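Local coordinates for 5-cytosine DNA methyltransferase (Entamoeba histolytica, PDB 3QV2), which probably transfers a methyl group from S-adenosyl-L-methionine to carbon 5 of cytosine in DNA or tRNA, as a Dnmt2-type enzyme, at residues F222-C233 with G247-F257. Numbering follows the deposited sequence.
Sequences FDIVGKDDKRTC and GSIYCPIEPHF
Ile-224 sits over one face of the Phe-257 ring, crossing it at a slant, its CB 3.7 Å from the ring centroid and almost on the ring normal. Its chi1 of -50° sets CG1 anti to the carbonyl carbon and CG2 anti to the backbone N, which puts CG2 by CD1 of the ring; the Ile-224 CD1 methyl reaches CZ. On its other flank, Ile-224 CG1 meets CG1 of Ile-249, whose CD1 reaches on over a face of Phe-222, 3.4 Å from its CG. Beneath these side chains the backbones pair in parallel: Asp-223 O receives Ile-249 N, Val-225 N gives to Ile-249 O, and Val-225 O takes Cys-251 N.

At one end Ser-248 OG is gripped twice, donating to Asp-223 OD2 (2.7 Å) from above the carboxylate plane and accepting from Cys-233 N (2.8 Å). Asp-223 OD1 also forms a weak salt bridge with Arg-231 NH2. At the other end Gly-226 to Asp-229 make a type I turn. Asp-229 OD2 takes Gly-226 N (2.6 Å) on its anti side, somewhat out of the carboxylate plane, and Phe-257 N (3.0 Å) through its syn lone pair, tying the turn to the returning chain. Asp-228 N reaches Pro-255 O, while Asp-228 CB sits over a face of the His-256 imidazole. A water joins Tyr-250 OH, Lys-227 N, Cys-251 O and Glu-254 O, and Tyr-239 bonds to Ser-248 O.

Strands 224-226 and 249-251 thus form a two-stranded parallel sheet, separate from the six-stranded Rossmann-like catalytic sheet and away from the S-adenosyl-L-homocysteine site, consistent with the small target-recognition domain of C5-methyltransferases.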
ATOM      1  N   PHE A 222      -0.679 -23.360  -5.114  1.00 24.04           N
ATOM      2  CA  PHE A 222       0.264 -22.372  -4.602  1.00 24.08           C
ATOM      3  C   PHE A 222       1.203 -21.867  -5.689  1.00 24.87           C
ATOM      4  O   PHE A 222       1.623 -22.625  -6.563  1.00 24.94           O
ATOM      5  CB  PHE A 222       1.103 -22.965  -3.468  1.00 22.66           C
ATOM      6  CG  PHE A 222       0.400 -23.001  -2.141  1.00 22.13           C
ATOM      7  CD1 PHE A 222       0.160 -21.831  -1.438  1.00 22.90           C
ATOM      8  CD2 PHE A 222       0.004 -24.205  -1.582  1.00 22.55           C
ATOM      9  CE1 PHE A 222      -0.477 -21.859  -0.211  1.00 23.53           C
ATOM     10  CE2 PHE A 222      -0.633 -24.240  -0.356  1.00 22.50           C
ATOM     11  CZ  PHE A 222      -0.874 -23.065   0.329  1.00 24.27           C
ATOM     12  N   ASP A 223       1.530 -20.580  -5.631  1.00 22.79           N
ATOM     13  CA  ASP A 223       2.640 -20.052  -6.409  1.00 22.42           C
ATOM     14  C   ASP A 223       3.880 -20.151  -5.531  1.00 24.73           C
ATOM     15  O   ASP A 223       3.979 -19.478  -4.506  1.00 30.48           O
ATOM     16  CB  ASP A 223       2.388 -18.600  -6.815  1.00 26.43           C
ATOM     17  CG  ASP A 223       3.526 -18.021  -7.632  1.00 26.97           C
ATOM     18  OD1 ASP A 223       3.457 -18.080  -8.877  1.00 32.28           O
ATOM     19  OD2 ASP A 223       4.494 -17.514  -7.027  1.00 21.50           O
ATOM     20  N   ILE A 224       4.819 -21.005  -5.925  1.00 23.15           N
ATOM     21  CA  ILE A 224       5.977 -21.298  -5.087  1.00 24.77           C
ATOM     22  C   ILE A 224       7.259 -20.674  -5.631  1.00 27.22           C
ATOM     23  O   ILE A 224       7.517 -20.711  -6.835  1.00 29.98           O
ATOM     24  CB  ILE A 224       6.177 -22.816  -4.923  1.00 21.69           C
ATOM     25  CG1 ILE A 224       4.866 -23.482  -4.502  1.00 19.22           C
ATOM     26  CG2 ILE A 224       7.274 -23.105  -3.911  1.00 24.62           C
ATOM     27  CD1 ILE A 224       4.978 -24.977  -4.302  1.00 18.11           C
ATOM     28  N   VAL A 225       8.057 -20.105  -4.733  1.00 25.21           N
ATOM     29  CA  VAL A 225       9.308 -19.460  -5.113  1.00 25.74           C
ATOM     30  C   VAL A 225      10.466 -19.871  -4.209  1.00 25.95           C
ATOM     31  O   VAL A 225      10.269 -20.240  -3.051  1.00 23.71           O
ATOM     32  CB  VAL A 225       9.179 -17.925  -5.074  1.00 23.90           C
ATOM     33  CG1 VAL A 225       8.162 -17.451  -6.099  1.00 24.41           C
ATOM     34  CG2 VAL A 225       8.792 -17.461  -3.679  1.00 19.93           C
ATOM     35  N   GLY A 226      11.676 -19.808  -4.755  1.00 28.88           N
ATOM     36  CA  GLY A 226      12.885 -20.062  -3.994  1.00 28.05           C
ATOM     37  C   GLY A 226      13.636 -18.766  -3.762  1.00 30.12           C
ATOM     38  O   GLY A 226      13.264 -17.724  -4.300  1.00 32.08           O
ATOM     39  N   LYS A 227      14.700 -18.826  -2.969  1.00 30.45           N
ATOM     40  CA  LYS A 227      15.438 -17.626  -2.590  1.00 32.86           C
ATOM     41  C   LYS A 227      15.992 -16.854  -3.785  1.00 32.84           C
ATOM     42  O   LYS A 227      16.369 -15.688  -3.652  1.00 33.53           O
ATOM     43  CB  LYS A 227      16.569 -17.974  -1.621  1.00 37.11           C
ATOM     44  CG  LYS A 227      17.604 -18.933  -2.186  1.00 39.05           C
ATOM     45  CD  LYS A 227      18.626 -19.316  -1.129  1.00 42.06           C
ATOM     46  CE  LYS A 227      17.958 -19.973   0.068  1.00 46.85           C
ATOM     47  NZ  LYS A 227      18.946 -20.379   1.107  1.00 49.27           N
ATOM     48  N   ASP A 228      16.036 -17.494  -4.950  1.00 33.61           N
ATOM     49  CA  ASP A 228      16.622 -16.867  -6.134  1.00 37.07           C
ATOM     50  C   ASP A 228      15.608 -16.540  -7.233  1.00 39.44           C
ATOM     51  O   ASP A 228      15.934 -15.842  -8.193  1.00 40.48           O
ATOM     52  CB  ASP A 228      17.755 -17.732  -6.697  1.00 40.83           C
ATOM     53  CG  ASP A 228      19.004 -17.688  -5.836  1.00 43.85           C
ATOM     54  OD1 ASP A 228      19.168 -16.705  -5.084  1.00 43.47           O
ATOM     55  OD2 ASP A 228      19.820 -18.630  -5.916  1.00 46.12           O
ATOM     56  N   ASP A 229      14.383 -17.039  -7.089  1.00 43.17           N
ATOM     57  CA  ASP A 229      13.352 -16.837  -8.107  1.00 45.47           C
ATOM     58  C   ASP A 229      13.068 -15.361  -8.380  1.00 47.02           C
ATOM     59  O   ASP A 229      13.285 -14.507  -7.520  1.00 46.87           O
ATOM     60  CB  ASP A 229      12.066 -17.576  -7.734  1.00 45.52           C
ATOM     61  CG  ASP A 229      12.109 -19.041  -8.121  1.00 46.45           C
ATOM     62  OD1 ASP A 229      11.957 -19.340  -9.323  1.00 46.00           O
ATOM     63  OD2 ASP A 229      12.294 -19.896  -7.230  1.00 47.81           O
ATOM     64  N   LYS A 230      12.578 -15.075  -9.582  1.00 48.25           N
ATOM     65  CA  LYS A 230      12.388 -13.700 -10.043  1.00 50.23           C
ATOM     66  C   LYS A 230      11.667 -12.796  -9.045  1.00 47.17           C
ATOM     67  O   LYS A 230      12.152 -11.711  -8.720  1.00 46.70           O
ATOM     68  CB  LYS A 230      11.651 -13.674 -11.386  1.00 52.57           C
ATOM     69  CG  LYS A 230      12.507 -14.082 -12.572  1.00 55.16           C
ATOM     70  CD  LYS A 230      11.775 -13.844 -13.884  1.00 58.58           C
ATOM     71  CE  LYS A 230      12.642 -14.207 -15.082  1.00 60.26           C
ATOM     72  NZ  LYS A 230      11.943 -13.943 -16.371  1.00 60.87           N
ATOM     73  N   ARG A 231      10.513 -13.243  -8.560  1.00 42.16           N
ATOM     74  CA  ARG A 231       9.685 -12.398  -7.711  1.00 38.55           C
ATOM     75  C   ARG A 231       8.680 -13.192  -6.880  1.00 37.05           C
ATOM     76  O   ARG A 231       8.477 -14.387  -7.095  1.00 37.84           O
ATOM     77  CB  ARG A 231       8.934 -11.372  -8.564  1.00 36.45           C
ATOM     78  CG  ARG A 231       7.603 -11.876  -9.106  1.00 36.98           C
ATOM     79  CD  ARG A 231       7.780 -13.062 -10.045  1.00 41.64           C
ATOM     80  NE  ARG A 231       6.496 -13.647 -10.423  1.00 45.64           N
ATOM     81  CZ  ARG A 231       5.968 -14.730  -9.859  1.00 47.00           C
ATOM     82  NH1 ARG A 231       6.617 -15.363  -8.891  1.00 46.95           N
ATOM     83  NH2 ARG A 231       4.791 -15.183 -10.268  1.00 48.13           N
ATOM     84  N   THR A 232       8.056 -12.504  -5.929  1.00 30.90           N
ATOM     85  CA  THR A 232       6.956 -13.058  -5.154  1.00 28.42           C
ATOM     86  C   THR A 232       5.644 -12.448  -5.637  1.00 29.57           C
ATOM     87  O   THR A 232       5.624 -11.325  -6.141  1.00 31.25           O
ATOM     88  CB  THR A 232       7.121 -12.753  -3.659  1.00 23.09           C
ATOM     89  OG1 THR A 232       7.266 -11.339  -3.474  1.00 19.68           O
ATOM     90  CG2 THR A 232       8.348 -13.459  -3.102  1.00 20.43           C
ATOM     91  N   CYS A 233       4.548 -13.185  -5.483  1.00 25.97           N
ATOM     92  CA  CYS A 233       3.242 -12.687  -5.900  1.00 24.51           C
ATOM     93  C   CYS A 233       2.708 -11.634  -4.935  1.00 24.20           C
ATOM     94  O   CYS A 233       3.242 -11.451  -3.841  1.00 25.93           O
ATOM     95  CB  CYS A 233       2.237 -13.833  -6.045  1.00 26.00           C
ATOM     96  SG  CYS A 233       2.501 -14.870  -7.503  1.00 37.33           S
ATOM     97  N   GLY A 247      -0.888 -14.542  -2.250  1.00 17.05           N
ATOM     98  CA  GLY A 247       0.551 -14.443  -2.092  1.00 17.00           C
ATOM     99  C   GLY A 247       1.276 -15.756  -2.322  1.00 18.93           C
ATOM    100  O   GLY A 247       0.695 -16.833  -2.186  1.00 15.81           O
ATOM    101  N   SER A 248       2.555 -15.665  -2.673  1.00 21.72           N
ATOM    102  CA  SER A 248       3.378 -16.846  -2.894  1.00 23.83           C
ATOM    103  C   SER A 248       3.821 -17.455  -1.569  1.00 23.60           C
ATOM    104  O   SER A 248       3.724 -16.817  -0.521  1.00 21.56           O
ATOM    105  CB  SER A 248       4.612 -16.487  -3.726  1.00 24.36           C
ATOM    106  OG  SER A 248       4.255 -15.873  -4.952  1.00 25.06           O
ATOM    107  N   ILE A 249       4.296 -18.696  -1.621  1.00 22.91           N
ATOM    108  CA  ILE A 249       4.941 -19.321  -0.470  1.00 19.51           C
ATOM    109  C   ILE A 249       6.383 -19.668  -0.828  1.00 21.13           C
ATOM    110  O   ILE A 249       6.754 -19.664  -2.001  1.00 21.72           O
ATOM    111  CB  ILE A 249       4.197 -20.581   0.009  1.00 18.76           C
ATOM    112  CG1 ILE A 249       4.085 -21.607  -1.122  1.00 19.17           C
ATOM    113  CG2 ILE A 249       2.820 -20.213   0.545  1.00 14.64           C
ATOM    114  CD1 ILE A 249       3.447 -22.910  -0.691  1.00 19.08           C
ATOM    115  N   TYR A 250       7.190 -19.973   0.182  1.00 21.78           N
ATOM    116  CA  TYR A 250       8.631 -20.099  -0.013  1.00 20.21           C
ATOM    117  C   TYR A 250       9.168 -21.519   0.152  1.00 21.42           C
ATOM    118  O   TYR A 250       8.781 -22.244   1.068  1.00 20.26           O
ATOM    119  CB  TYR A 250       9.371 -19.144   0.928  1.00 18.82           C
ATOM    120  CG  TYR A 250      10.875 -19.297   0.920  1.00 19.76           C
ATOM    121  CD1 TYR A 250      11.615 -19.024  -0.222  1.00 21.02           C
ATOM    122  CD2 TYR A 250      11.557 -19.695   2.062  1.00 21.19           C
ATOM    123  CE1 TYR A 250      12.992 -19.156  -0.231  1.00 25.06           C
ATOM    124  CE2 TYR A 250      12.933 -19.828   2.064  1.00 23.05           C
ATOM    125  CZ  TYR A 250      13.645 -19.558   0.914  1.00 28.58           C
ATOM    126  OH  TYR A 250      15.014 -19.689   0.908  1.00 36.33           O
ATOM    127  N   CYS A 251      10.069 -21.899  -0.752  1.00 22.41           N
ATOM    128  CA  CYS A 251      10.780 -23.168  -0.662  1.00 26.22           C
ATOM    129  C   CYS A 251      12.252 -22.904  -0.365  1.00 26.60           C
ATOM    130  O   CYS A 251      12.959 -22.319  -1.185  1.00 27.38           O
ATOM    131  CB  CYS A 251      10.642 -23.955  -1.969  1.00 28.82           C
ATOM    132  SG  CYS A 251      11.478 -25.562  -1.971  1.00 45.56           S
ATOM    133  N   PRO A 252      12.714 -23.336   0.816  1.00 27.78           N
ATOM    134  CA  PRO A 252      14.075 -23.080   1.293  1.00 32.50           C
ATOM    135  C   PRO A 252      15.067 -24.120   0.786  1.00 37.96           C
ATOM    136  O   PRO A 252      16.260 -24.019   1.070  1.00 40.58           O
ATOM    137  CB  PRO A 252      13.936 -23.196   2.820  1.00 32.88           C
ATOM    138  CG  PRO A 252      12.510 -23.696   3.082  1.00 31.76           C
ATOM    139  CD  PRO A 252      11.955 -24.149   1.776  1.00 29.69           C
ATOM    140  N   ILE A 253      14.575 -25.108   0.046  1.00 40.08           N
ATOM    141  CA  ILE A 253      15.424 -26.183  -0.452  1.00 42.02           C
ATOM    142  C   ILE A 253      16.018 -25.869  -1.824  1.00 44.44           C
ATOM    143  O   ILE A 253      17.133 -26.289  -2.136  1.00 44.01           O
ATOM    144  CB  ILE A 253      14.663 -27.530  -0.497  1.00 45.51           C
ATOM    145  CG1 ILE A 253      14.948 -28.346   0.767  1.00 46.03           C
ATOM    146  CG2 ILE A 253      15.054 -28.330  -1.730  1.00 46.43           C
ATOM    147  CD1 ILE A 253      14.577 -27.638   2.056  1.00 44.98           C
ATOM    148  N   GLU A 254      15.282 -25.120  -2.638  1.00 47.44           N
ATOM    149  CA  GLU A 254      15.730 -24.822  -3.995  1.00 50.18           C
ATOM    150  C   GLU A 254      15.847 -23.328  -4.264  1.00 47.34           C
ATOM    151  O   GLU A 254      14.907 -22.573  -4.015  1.00 49.12           O
ATOM    152  CB  GLU A 254      14.783 -25.451  -5.018  1.00 56.30           C
ATOM    153  CG  GLU A 254      14.725 -26.965  -4.965  1.00 60.80           C
ATOM    154  CD  GLU A 254      13.685 -27.542  -5.905  1.00 64.95           C
ATOM    155  OE1 GLU A 254      12.712 -26.829  -6.230  1.00 64.12           O
ATOM    156  OE2 GLU A 254      13.843 -28.709  -6.319  1.00 68.41           O
ATOM    157  N   PRO A 255      17.010 -22.896  -4.775  1.00 65.56           N
ATOM    158  CA  PRO A 255      17.203 -21.506  -5.199  1.00 62.02           C
ATOM    159  C   PRO A 255      16.162 -21.131  -6.246  1.00 55.60           C
ATOM    160  O   PRO A 255      15.549 -20.065  -6.168  1.00 56.34           O
ATOM    161  CB  PRO A 255      18.596 -21.528  -5.829  1.00 63.65           C
ATOM    162  CG  PRO A 255      19.294 -22.650  -5.149  1.00 64.86           C
ATOM    163  CD  PRO A 255      18.240 -23.693  -4.918  1.00 65.61           C
ATOM    164  N   HIS A 256      15.973 -22.016  -7.219  1.00 49.19           N
ATOM    165  CA  HIS A 256      14.933 -21.855  -8.223  1.00 48.98           C
ATOM    166  C   HIS A 256      13.963 -23.022  -8.122  1.00 45.88           C
ATOM    167  O   HIS A 256      14.253 -24.117  -8.603  1.00 44.37           O
ATOM    168  CB  HIS A 256      15.543 -21.812  -9.624  1.00 51.51           C
ATOM    169  CG  HIS A 256      16.302 -20.555  -9.917  1.00 55.18           C
ATOM    170  ND1 HIS A 256      15.697 -19.417 -10.400  1.00 56.90           N
ATOM    171  CD2 HIS A 256      17.619 -20.262  -9.801  1.00 57.81           C
ATOM    172  CE1 HIS A 256      16.608 -18.472 -10.566  1.00 59.02           C
ATOM    173  NE2 HIS A 256      17.781 -18.960 -10.209  1.00 59.23           N
ATOM    174  N   PHE A 257      12.816 -22.797  -7.490  1.00 46.19           N
ATOM    175  CA  PHE A 257      11.823 -23.855  -7.348  1.00 44.84           C
ATOM    176  C   PHE A 257      11.554 -24.542  -8.682  1.00 42.86           C
ATOM    177  O   PHE A 257      11.159 -23.900  -9.655  1.00 38.86           O
ATOM    178  CB  PHE A 257      10.520 -23.308  -6.762  1.00 44.57           C
ATOM    179  CG  PHE A 257       9.374 -24.282  -6.820  1.00 45.15           C
ATOM    180  CD1 PHE A 257       9.235 -25.271  -5.860  1.00 46.23           C
ATOM    181  CD2 PHE A 257       8.433 -24.203  -7.833  1.00 45.04           C
ATOM    182  CE1 PHE A 257       8.182 -26.164  -5.911  1.00 47.17           C
ATOM    183  CE2 PHE A 257       7.377 -25.093  -7.890  1.00 45.78           C
ATOM    184  CZ  PHE A 257       7.252 -26.076  -6.927  1.00 46.92           C
TER
HETATM  185  O   HOH W   1      -0.097 -18.865  -4.061  1.00 22.93           O
HETATM  186  O   HOH W   2      15.418 -21.475  -1.450  1.00 30.39           O
HETATM  187  O   HOH W   3      17.109 -21.730   2.874  1.00 40.86           O